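Local coordinates for CELA1 protein (Mycobacterium tuberculosis, PDB 1UP2) that probably hydrolyses internal beta-1,4-glucosidic bonds of cellulose as a family 6 endoglucanase, and here holds glucose-isofagomine inhibitors in its substrate cleft, at residues 189-194 / 231-236; 218-223 / 259-264. All coordinates share one frame; numbering follows the deposited sequence.

Both contacts join loops that follow the last three strands of the seven-stranded parallel sheet, 184-187, 213-217 and 254-258, and their centres lie about 9 Å apart. Along the chain the segments alternate: 189-194, 218-223, 231-236, 259-264, so interaction 2 interleaves with interaction 1. Two hydrogen bonds tie them, from R220 NH2 to S190 O and from N221 ND2 to Y193 O, while the F192 ring packs on the R220 backbone. Both reach the same piperidine ring, IFM of chain D, through S190 in interaction 1 and K261 in interaction 2. Together these loops form part of the same sugar-binding cleft across the C-terminal ends of the parallel strands of the family 6 barrel.

Interaction 1 of 2, residues 189-194 / 231-236; sequences VSNFYT and LNWCNP. With BGC (beta-D-glucopyranose), chain C; IFM (5-hydroxymethyl-3,4-dihydroxypiperidine), chain B; IFM (5-hydroxymethyl-3,4-dihydroxypiperidine), chain D.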
ATOM      1  N   VAL A 189      -3.961   1.998   4.451  1.00  8.96           N
ATOM      2  CA  VAL A 189      -3.201   2.465   3.290  1.00  9.39           C
ATOM      3  C   VAL A 189      -3.771   3.801   2.800  1.00  9.00           C
ATOM      4  O   VAL A 189      -4.956   3.900   2.473  1.00  9.40           O
ATOM      5  CB  VAL A 189      -3.166   1.444   2.138  1.00  8.41           C
ATOM      6  CG1 VAL A 189      -2.516   2.033   0.907  1.00  9.59           C
ATOM      7  CG2 VAL A 189      -2.414   0.206   2.560  1.00  8.94           C
ATOM      8  N   SER A 190      -2.899   4.808   2.792  1.00  8.97           N
ATOM      9  CA  SER A 190      -3.195   6.174   2.414  1.00  8.61           C
ATOM     10  C   SER A 190      -4.203   6.816   3.352  1.00  8.49           C
ATOM     11  O   SER A 190      -4.781   7.837   3.017  1.00  8.54           O
ATOM     12  CB  SER A 190      -3.713   6.282   0.966  1.00  9.41           C
ATOM     13  OG  SER A 190      -2.919   5.572   0.025  1.00  8.23           O
ATOM     14  N   ASN A 191      -4.414   6.233   4.518  1.00  8.39           N
ATOM     15  CA  ASN A 191      -5.252   6.865   5.518  1.00  8.42           C
ATOM     16  C   ASN A 191      -4.440   7.310   6.751  1.00  8.97           C
ATOM     17  O   ASN A 191      -3.210   7.349   6.701  1.00 10.73           O
ATOM     18  CB  ASN A 191      -6.499   6.029   5.806  1.00  8.41           C
ATOM     19  CG  ASN A 191      -7.738   6.893   6.069  1.00  9.05           C
ATOM     20  OD1 ASN A 191      -7.775   7.670   7.048  1.00  9.21           O
ATOM     21  ND2 ASN A 191      -8.750   6.783   5.201  1.00  8.56           N
ATOM     22  N   PHE A 192      -5.133   7.687   7.823  1.00  9.11           N
ATOM     23  CA  PHE A 192      -4.563   8.464   8.903  1.00  8.38           C
ATOM     24  C   PHE A 192      -4.956   7.979  10.288  1.00  8.58           C
ATOM     25  O   PHE A 192      -4.660   8.658  11.255  1.00  9.29           O
ATOM     26  CB  PHE A 192      -5.074   9.897   8.722  1.00  9.84           C
ATOM     27  CG  PHE A 192      -4.810  10.451   7.351  1.00  9.62           C
ATOM     28  CD1 PHE A 192      -5.739  10.277   6.335  1.00 10.06           C
ATOM     29  CD2 PHE A 192      -3.666  11.166   7.080  1.00 10.64           C
ATOM     30  CE1 PHE A 192      -5.493  10.786   5.061  1.00  9.87           C
ATOM     31  CE2 PHE A 192      -3.430  11.668   5.802  1.00  8.29           C
ATOM     32  CZ  PHE A 192      -4.357  11.470   4.801  1.00  9.74           C
ATOM     33  N   TYR A 193      -5.657   6.836  10.393  1.00  9.40           N
ATOM     34  CA  TYR A 193      -6.112   6.347  11.715  1.00  8.33           C
ATOM     35  C   TYR A 193      -4.932   5.903  12.581  1.00  8.29           C
ATOM     36  O   TYR A 193      -3.928   5.452  12.046  1.00  7.75           O
ATOM     37  CB  TYR A 193      -7.171   5.254  11.567  1.00  9.49           C
ATOM     38  CG  TYR A 193      -8.398   5.775  10.870  1.00  8.75           C
ATOM     39  CD1 TYR A 193      -9.269   6.614  11.535  1.00 10.42           C
ATOM     40  CD2 TYR A 193      -8.643   5.489   9.522  1.00 11.18           C
ATOM     41  CE1 TYR A 193     -10.378   7.136  10.910  1.00  8.77           C
ATOM     42  CE2 TYR A 193      -9.767   6.025   8.885  1.00 11.24           C
ATOM     43  CZ  TYR A 193     -10.618   6.843   9.588  1.00 11.06           C
ATOM     44  OH  TYR A 193     -11.731   7.409   9.012  1.00 11.98           O
ATOM     45  N   THR A 194      -5.047   6.058  13.907  1.00  7.67           N
ATOM     46  CA  THR A 194      -3.961   5.685  14.819  1.00  8.50           C
ATOM     47  C   THR A 194      -3.573   4.229  14.706  1.00  8.46           C
ATOM     48  O   THR A 194      -4.386   3.360  14.399  1.00  8.58           O
ATOM     49  CB  THR A 194      -4.287   6.002  16.298  1.00  8.94           C
ATOM     50  OG1 THR A 194      -5.392   5.179  16.730  1.00  8.42           O
ATOM     51  CG2 THR A 194      -4.741   7.438  16.450  1.00  9.68           C
ATOM     52  N   LEU A 231     -14.555  13.234   2.597  1.00 17.60           N
ATOM     53  CA  LEU A 231     -13.266  13.649   2.042  1.00 17.27           C
ATOM     54  C   LEU A 231     -12.211  14.020   3.083  1.00 14.67           C
ATOM     55  O   LEU A 231     -11.220  14.637   2.744  1.00 13.23           O
ATOM     56  CB  LEU A 231     -13.391  14.787   1.027  1.00 17.67           C
ATOM     57  CG  LEU A 231     -14.361  14.592  -0.130  1.00 22.63           C
ATOM     58  CD1 LEU A 231     -14.221  15.799  -1.079  1.00 24.52           C
ATOM     59  CD2 LEU A 231     -14.178  13.264  -0.859  1.00 24.36           C
ATOM     60  N   ASN A 232     -12.393  13.630   4.343  1.00 13.97           N
ATOM     61  CA  ASN A 232     -11.347  13.889   5.355  1.00 13.42           C
ATOM     62  C   ASN A 232     -10.030  13.120   5.107  1.00 12.76           C
ATOM     63  O   ASN A 232      -8.994  13.439   5.700  1.00 13.93           O
ATOM     64  CB  ASN A 232     -11.866  13.681   6.797  1.00 14.67           C
ATOM     65  CG  ASN A 232     -12.032  12.236   7.171  1.00 15.25           C
ATOM     66  OD1 ASN A 232     -12.307  11.378   6.312  1.00 17.98           O
ATOM     67  ND2 ASN A 232     -11.948  11.956   8.470  1.00 19.04           N
ATOM     68  N   TRP A 233     -10.086  12.129   4.223  1.00 12.42           N
ATOM     69  CA  TRP A 233      -8.913  11.372   3.772  1.00 11.93           C
ATOM     70  C   TRP A 233      -8.239  12.037   2.539  1.00 11.34           C
ATOM     71  O   TRP A 233      -7.209  11.570   2.066  1.00 10.66           O
ATOM     72  CB  TRP A 233      -9.332   9.916   3.454  1.00 11.56           C
ATOM     73  CG  TRP A 233     -10.589   9.880   2.636  1.00 11.99           C
ATOM     74  CD1 TRP A 233     -11.871   9.773   3.114  1.00 13.16           C
ATOM     75  CD2 TRP A 233     -10.708  10.122   1.226  1.00 12.24           C
ATOM     76  NE1 TRP A 233     -12.760   9.884   2.080  1.00 13.97           N
ATOM     77  CE2 TRP A 233     -12.078  10.081   0.910  1.00 13.71           C
ATOM     78  CE3 TRP A 233      -9.790  10.290   0.190  1.00 13.48           C
ATOM     79  CZ2 TRP A 233     -12.563  10.260  -0.386  1.00 13.20           C
ATOM     80  CZ3 TRP A 233     -10.265  10.444  -1.100  1.00 14.37           C
ATOM     81  CH2 TRP A 233     -11.654  10.435  -1.371  1.00 12.59           C
ATOM     82  N   CYS A 234      -8.835  13.111   2.005  1.00 10.67           N
ATOM     83  CA  CYS A 234      -8.397  13.680   0.718  1.00 11.12           C
ATOM     84  C   CYS A 234      -7.544  14.941   0.953  1.00 10.76           C
ATOM     85  O   CYS A 234      -8.081  16.019   1.153  1.00 11.70           O
ATOM     86  CB  CYS A 234      -9.606  13.958  -0.191  1.00 11.05           C
ATOM     87  SG  CYS A 234      -9.267  13.824  -1.981  1.00 11.04           S
ATOM     88  N   ASN A 235      -6.220  14.777   0.945  1.00 10.79           N
ATOM     89  CA  ASN A 235      -5.252  15.840   1.323  1.00 11.06           C
ATOM     90  C   ASN A 235      -5.644  16.655   2.563  1.00 11.66           C
ATOM     91  O   ASN A 235      -5.680  17.896   2.478  1.00 11.02           O
ATOM     92  CB  ASN A 235      -5.036  16.815   0.174  1.00 10.86           C
ATOM     93  CG  ASN A 235      -4.369  16.175  -1.022  1.00 10.09           C
ATOM     94  OD1 ASN A 235      -3.531  15.291  -0.867  1.00 12.72           O
ATOM     95  ND2 ASN A 235      -4.681  16.672  -2.213  1.00  9.69           N
ATOM     96  N   PRO A 236      -5.919  15.985   3.696  1.00  9.97           N
ATOM     97  CA  PRO A 236      -6.245  16.695   4.922  1.00 10.35           C
ATOM     98  C   PRO A 236      -5.024  17.499   5.417  1.00 11.28           C
ATOM     99  O   PRO A 236      -3.841  17.139   5.203  1.00 11.37           O
ATOM    100  CB  PRO A 236      -6.598  15.562   5.915  1.00 10.52           C
ATOM    101  CG  PRO A 236      -5.845  14.373   5.394  1.00 10.97           C
ATOM    102  CD  PRO A 236      -5.929  14.523   3.898  1.00 10.57           C
TER
HETATM  103  C2  BGC C 382     -11.389   6.686  -0.902  1.00 12.22           C
HETATM  104  C3  BGC C 382     -10.110   6.098  -1.489  1.00 10.44           C
HETATM  105  C4  BGC C 382      -8.962   6.196  -0.468  1.00 11.59           C
HETATM  106  C5  BGC C 382      -9.377   5.609   0.868  1.00  9.74           C
HETATM  107  C6  BGC C 382      -8.289   5.807   1.937  1.00  9.34           C
HETATM  108  C1  BGC C 382     -11.676   6.026   0.435  1.00 10.10           C
HETATM  109  O2  BGC C 382     -12.493   6.630  -1.800  1.00  9.25           O
HETATM  110  O3  BGC C 382      -9.761   6.796  -2.677  1.00  8.79           O
HETATM  111  O4  BGC C 382      -7.810   5.532  -0.955  1.00 10.92           O
HETATM  112  O5  BGC C 382     -10.575   6.235   1.320  1.00 11.00           O
HETATM  113  O6  BGC C 382      -8.708   5.131   3.103  1.00 10.83           O
HETATM  114  O4  IFM B 381     -12.869   6.594   0.965  1.00 14.14           O
HETATM  115  C4  IFM B 381     -13.546   5.797   1.947  1.00 13.59           C
HETATM  116  C3  IFM B 381     -13.156   6.270   3.339  1.00 14.90           C
HETATM  117  O3  IFM B 381     -11.783   5.944   3.588  1.00 13.96           O
HETATM  118  C2  IFM B 381     -14.027   5.629   4.428  1.00 14.71           C
HETATM  119  N   IFM B 381     -15.454   5.704   4.122  1.00 14.76           N
HETATM  120  C1  IFM B 381     -15.842   5.221   2.795  1.00 14.42           C
HETATM  121  C5  IFM B 381     -15.047   5.946   1.713  1.00 15.56           C
HETATM  122  C6  IFM B 381     -15.336   5.403   0.302  1.00 18.57           C
HETATM  123  O6  IFM B 381     -16.737   5.376   0.076  1.00 21.25           O
HETATM  124  O4  IFM D 383      -3.280   7.769  -4.691  1.00 11.88           O
HETATM  125  C4  IFM D 383      -3.887   7.202  -3.518  1.00 12.36           C
HETATM  126  C3  IFM D 383      -4.413   8.386  -2.749  1.00 12.06           C
HETATM  127  O3  IFM D 383      -3.337   9.011  -2.046  1.00 12.06           O
HETATM  128  C2  IFM D 383      -5.567   7.998  -1.834  1.00 11.34           C
HETATM  129  N   IFM D 383      -6.723   7.473  -2.569  1.00 11.12           N
HETATM  130  C1  IFM D 383      -6.429   6.781  -3.821  1.00 11.50           C
HETATM  131  C5  IFM D 383      -5.001   6.203  -3.911  1.00 11.68           C
HETATM  132  C6  IFM D 383      -4.874   4.889  -3.158  1.00 10.92           C
HETATM  133  O6  IFM D 383      -4.757   5.056  -1.767  1.00 10.24           O
HETATM  134  O   HOH W   1      -6.449   9.000   1.148  1.00 11.34           O
HETATM  135  O   HOH W   2     -11.274   8.343   6.235  1.00 15.62           O
HETATM  136  O   HOH W   3     -12.872   9.598  10.138  1.00 15.47           O
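The sugar-binding cleft is walled here by N191 and W233: N191 ND2 comes to 3.6 Å from W233 CB, with a glucose unit lying against both. N191 ND2 donates to O6 of the glucose of chain C at 2.7 Å, and the N-H...O angle of 175° makes this bond almost straight. The amide's other end turns back on its own backbone: OD1 accepts from F192 N through an in-plane lone pair, which should help fix the rotation of the amide, leaving ND2 directed at the sugar. W233 supplies an aromatic platform, as is usual in cellulases. C2 of the glucose sits 3.7 Å above its ring plane, toward the ring margin, and O4 of the piperidine of chain B lies over the same face near NE1. Backing the opposite face are L231 CA and C234 CB, both from end residues of a type I turn closed by C234 N to L231 O; CG of W233 is tucked between backbone N and carbonyl carbon (chi1 46°), folding the indole over that turn. In the family 6 barrel these loops follow strands 184-187 and 213-217, and a disulfide from C234 to C270 ties the second loop down. To one side of the platform, P236 CG makes a CH-pi contact with F192, 3.7 Å from the ring centroid and 27° off the normal, while W233 O meets the ring edge in plane, 3.5 Å from CE1. Waters complete the seam: one donates to both S190 O and W233 O, and another accepts from N191 ND2, donates to N232 OD1 and bonds Y193 OH. Nearer the next inhibitor, S190 OG and O6 of the piperidine of chain D share a hydrogen bond of 2.6 Å.

Interaction 2 of 2, residues 218-223 / 259-264; sequences TSRNGA and WIKRPG. With BGC (beta-D-glucopyranose), chain E; IFM (5-hydroxymethyl-3,4-dihydroxypiperidine), chain D; ACT (acetate ion), chain H.
K261 NZ is gripped by three ligand oxygens, the hydroxyls O3 and O6 and the ring oxygen O5: it donates to O3 of the piperidine of chain D at 2.7 Å. K261 NZ also donates to O6 of the glucose of chain E at 2.9 Å and to its O5. The lysine thus spans two adjoining rings in the cleft of the family 6 barrel, on the loop after strand 254-258, which packs on the loop after 213-217. Its chain leaves with CG opposite the backbone N (chi1 172°), bends at chi2 (72°) and then runs straight to the ammonium. On the way CG lies over one face of the R220 guanidinium, 3.5 Å above its plane and off-centre. The charged ends stand 5.1 Å apart between R220 NH1 and K261 NZ; a salt bridge from R220 NH2 to D267 would offset this like-charge proximity. Deeper in, S219 is wedged between W259, K261 and P263. Its CA makes a CH-pi contact over the five-membered ring of W259, only 12° off the normal, and its CB touches K261 O. The S219 hydroxyl bonds D217, whose other carboxylate oxygen takes K261 N, so one aspartate ties both loops. T218 OG1 meets the indole edge in plane, 3.6 Å from W259 CD1, while both OG1 and W259 NE1 bond A243 O.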
ATOM      1  N   THR A 218       1.659   3.435   8.373  1.00  9.24           N
ATOM      2  CA  THR A 218       1.913   4.519   9.325  1.00  9.58           C
ATOM      3  C   THR A 218       2.551   5.741   8.688  1.00  9.32           C
ATOM      4  O   THR A 218       3.088   6.626   9.390  1.00 10.19           O
ATOM      5  CB  THR A 218       2.812   4.023  10.480  1.00  9.63           C
ATOM      6  OG1 THR A 218       3.997   3.386   9.945  1.00  9.80           O
ATOM      7  CG2 THR A 218       2.109   2.926  11.309  1.00 10.36           C
ATOM      8  N   SER A 219       2.461   5.851   7.371  1.00  9.82           N
ATOM      9  CA  SER A 219       3.046   6.990   6.671  1.00  9.58           C
ATOM     10  C   SER A 219       2.535   8.378   7.141  1.00  9.64           C
ATOM     11  O   SER A 219       3.299   9.320   7.211  1.00  9.44           O
ATOM     12  CB  SER A 219       2.837   6.842   5.167  1.00 10.65           C
ATOM     13  OG  SER A 219       1.469   6.720   4.859  1.00  8.71           O
ATOM     14  N   ARG A 220       1.253   8.484   7.480  1.00  9.42           N
ATOM     15  CA  ARG A 220       0.650   9.787   7.764  1.00  9.77           C
ATOM     16  C   ARG A 220      -0.260   9.803   9.002  1.00  9.97           C
ATOM     17  O   ARG A 220      -1.151  10.681   9.110  1.00 10.37           O
ATOM     18  CB  ARG A 220      -0.130  10.251   6.527  1.00  9.85           C
ATOM     19  CG  ARG A 220       0.718  10.409   5.325  1.00  8.71           C
ATOM     20  CD  ARG A 220       0.041  11.047   4.117  1.00  9.36           C
ATOM     21  NE  ARG A 220      -1.073  10.241   3.599  1.00  8.72           N
ATOM     22  CZ  ARG A 220      -1.892  10.647   2.627  1.00  9.21           C
ATOM     23  NH1 ARG A 220      -1.698  11.825   2.042  1.00 11.92           N
ATOM     24  NH2 ARG A 220      -2.872   9.851   2.208  1.00  8.74           N
ATOM     25  N   ASN A 221      -0.026   8.882   9.948  1.00 10.03           N
ATOM     26  CA  ASN A 221      -0.964   8.679  11.057  1.00 10.80           C
ATOM     27  C   ASN A 221      -0.441   9.093  12.420  1.00 10.59           C
ATOM     28  O   ASN A 221      -1.039   8.722  13.450  1.00  8.71           O
ATOM     29  CB  ASN A 221      -1.517   7.238  11.100  1.00 11.25           C
ATOM     30  CG  ASN A 221      -0.548   6.250  11.718  1.00 12.21           C
ATOM     31  OD1 ASN A 221       0.659   6.516  11.779  1.00 11.92           O
ATOM     32  ND2 ASN A 221      -1.071   5.106  12.198  1.00  7.51           N
ATOM     33  N   GLY A 222       0.652   9.858  12.422  1.00 10.76           N
ATOM     34  CA  GLY A 222       1.263  10.345  13.656  1.00 11.63           C
ATOM     35  C   GLY A 222       0.389  11.214  14.535  1.00 11.69           C
ATOM     36  O   GLY A 222       0.591  11.260  15.776  1.00 11.87           O
ATOM     37  N   ALA A 223      -0.555  11.917  13.905  1.00 10.89           N
ATOM     38  CA  ALA A 223      -1.507  12.770  14.619  1.00 11.05           C
ATOM     39  C   ALA A 223      -2.949  12.257  14.500  1.00 11.60           C
ATOM     40  O   ALA A 223      -3.896  12.986  14.790  1.00 11.29           O
ATOM     41  CB  ALA A 223      -1.392  14.222  14.109  1.00 11.15           C
ATOM     42  N   TRP A 259       5.482   2.310   5.375  1.00  8.78           N
ATOM     43  CA  TRP A 259       4.984   3.495   4.686  1.00  9.53           C
ATOM     44  C   TRP A 259       4.585   2.998   3.293  1.00  9.40           C
ATOM     45  O   TRP A 259       5.439   2.689   2.462  1.00  9.44           O
ATOM     46  CB  TRP A 259       6.029   4.622   4.638  1.00  9.00           C
ATOM     47  CG  TRP A 259       6.220   5.304   5.935  1.00  7.27           C
ATOM     48  CD1 TRP A 259       5.800   4.882   7.187  1.00  8.13           C
ATOM     49  CD2 TRP A 259       6.929   6.535   6.149  1.00  9.20           C
ATOM     50  NE1 TRP A 259       6.204   5.786   8.142  1.00  9.54           N
ATOM     51  CE2 TRP A 259       6.895   6.809   7.536  1.00  9.18           C
ATOM     52  CE3 TRP A 259       7.578   7.442   5.304  1.00 10.60           C
ATOM     53  CZ2 TRP A 259       7.516   7.949   8.095  1.00 10.72           C
ATOM     54  CZ3 TRP A 259       8.195   8.547   5.846  1.00 11.06           C
ATOM     55  CH2 TRP A 259       8.142   8.805   7.233  1.00 11.66           C
ATOM     56  N   ILE A 260       3.290   2.787   3.108  1.00  8.83           N
ATOM     57  CA  ILE A 260       2.778   2.238   1.866  1.00  8.55           C
ATOM     58  C   ILE A 260       2.460   3.403   0.940  1.00  8.90           C
ATOM     59  O   ILE A 260       3.094   3.551  -0.096  1.00  8.97           O
ATOM     60  CB  ILE A 260       1.587   1.288   2.147  1.00  7.36           C
ATOM     61  CG1 ILE A 260       2.077   0.080   2.991  1.00  8.76           C
ATOM     62  CG2 ILE A 260       0.989   0.780   0.841  1.00  7.81           C
ATOM     63  CD1 ILE A 260       0.971  -0.862   3.543  1.00  8.76           C
ATOM     64  N   LYS A 261       1.512   4.254   1.324  1.00  8.68           N
ATOM     65  CA  LYS A 261       1.377   5.582   0.708  1.00  8.77           C
ATOM     66  C   LYS A 261       2.705   6.332   0.861  1.00  9.60           C
ATOM     67  O   LYS A 261       3.350   6.195   1.896  1.00  8.35           O
ATOM     68  CB  LYS A 261       0.255   6.369   1.406  1.00  8.20           C
ATOM     69  CG  LYS A 261       0.135   7.853   0.994  1.00  8.91           C
ATOM     70  CD  LYS A 261      -0.445   7.988  -0.439  1.00  8.59           C
ATOM     71  CE  LYS A 261      -0.436   9.445  -0.923  1.00  9.34           C
ATOM     72  NZ  LYS A 261      -0.753   9.601  -2.393  1.00  9.81           N
ATOM     73  N   ARG A 262       3.088   7.130  -0.149  1.00  9.58           N
ATOM     74  CA  ARG A 262       4.302   7.968  -0.086  1.00 10.79           C
ATOM     75  C   ARG A 262       4.005   9.405   0.380  1.00 10.75           C
ATOM     76  O   ARG A 262       3.317  10.154  -0.331  1.00 10.66           O
ATOM     77  CB  ARG A 262       4.993   7.990  -1.454  1.00 11.57           C
ATOM     78  CG  ARG A 262       5.434   6.613  -1.943  1.00 12.18           C
ATOM     79  CD  ARG A 262       6.405   6.608  -3.155  1.00 15.23           C
ATOM     80  NE  ARG A 262       7.255   5.416  -3.158  1.00 14.98           N
ATOM     81  CZ  ARG A 262       8.255   5.177  -4.000  1.00 15.89           C
ATOM     82  NH1 ARG A 262       8.558   6.013  -4.987  1.00 15.63           N
ATOM     83  NH2 ARG A 262       8.926   4.044  -3.881  1.00 16.62           N
ATOM     84  N   PRO A 263       4.471   9.783   1.575  1.00 10.37           N
ATOM     85  CA  PRO A 263       4.216  11.132   2.115  1.00 11.18           C
ATOM     86  C   PRO A 263       4.623  12.221   1.129  1.00 12.29           C
ATOM     87  O   PRO A 263       5.722  12.150   0.586  1.00 11.93           O
ATOM     88  CB  PRO A 263       5.089  11.185   3.363  1.00 10.76           C
ATOM     89  CG  PRO A 263       5.075   9.784   3.853  1.00 11.20           C
ATOM     90  CD  PRO A 263       5.231   8.949   2.540  1.00  9.50           C
ATOM     91  N   GLY A 264       3.728  13.176   0.875  1.00 12.06           N
ATOM     92  CA  GLY A 264       3.980  14.212  -0.109  1.00 12.13           C
ATOM     93  C   GLY A 264       3.220  14.022  -1.408  1.00 12.11           C
ATOM     94  O   GLY A 264       2.966  14.966  -2.138  1.00 11.83           O
TER
HETATM   95  C2  BGC E 384      -2.015   7.319  -6.658  1.00 11.38           C
HETATM   96  C3  BGC E 384      -0.726   6.670  -7.206  1.00 12.70           C
HETATM   97  C4  BGC E 384       0.476   6.825  -6.266  1.00 13.00           C
HETATM   98  C5  BGC E 384       0.071   6.476  -4.804  1.00 12.28           C
HETATM   99  C6  BGC E 384       1.151   6.668  -3.721  1.00 11.59           C
HETATM  100  C1  BGC E 384      -2.224   6.974  -5.187  1.00 11.76           C
HETATM  101  O2  BGC E 384      -3.175   7.026  -7.443  1.00 11.27           O
HETATM  102  O3  BGC E 384      -0.425   7.164  -8.499  1.00 13.90           O
HETATM  103  O4  BGC E 384       1.497   5.979  -6.765  1.00 12.37           O
HETATM  104  O5  BGC E 384      -1.058   7.248  -4.434  1.00 10.84           O
HETATM  105  O6  BGC E 384       1.386   8.050  -3.482  1.00 11.09           O
HETATM  106  O4  IFM D 383      -3.280   7.769  -4.691  1.00 11.88           O
HETATM  107  C4  IFM D 383      -3.887   7.202  -3.518  1.00 12.36           C
HETATM  108  C3  IFM D 383      -4.413   8.386  -2.749  1.00 12.06           C
HETATM  109  O3  IFM D 383      -3.337   9.011  -2.046  1.00 12.06           O
HETATM  110  C2  IFM D 383      -5.567   7.998  -1.834  1.00 11.34           C
HETATM  111  N   IFM D 383      -6.723   7.473  -2.569  1.00 11.12           N
HETATM  112  C1  IFM D 383      -6.429   6.781  -3.821  1.00 11.50           C
HETATM  113  C5  IFM D 383      -5.001   6.203  -3.911  1.00 11.68           C
HETATM  114  C6  IFM D 383      -4.874   4.889  -3.158  1.00 10.92           C
HETATM  115  O6  IFM D 383      -4.757   5.056  -1.767  1.00 10.24           O
HETATM  116  C   ACT H 390      10.522   5.528  -8.485  1.00 17.16           C
HETATM  117  O   ACT H 390       9.651   6.090  -7.826  1.00 17.55           O
HETATM  118  OXT ACT H 390      11.371   4.769  -7.981  1.00 19.64           O
HETATM  119  CH3 ACT H 390      10.598   5.776  -9.977  1.00 18.11           C
HETATM  120  O   HOH W   4       0.903  13.344   1.205  1.00 11.98           O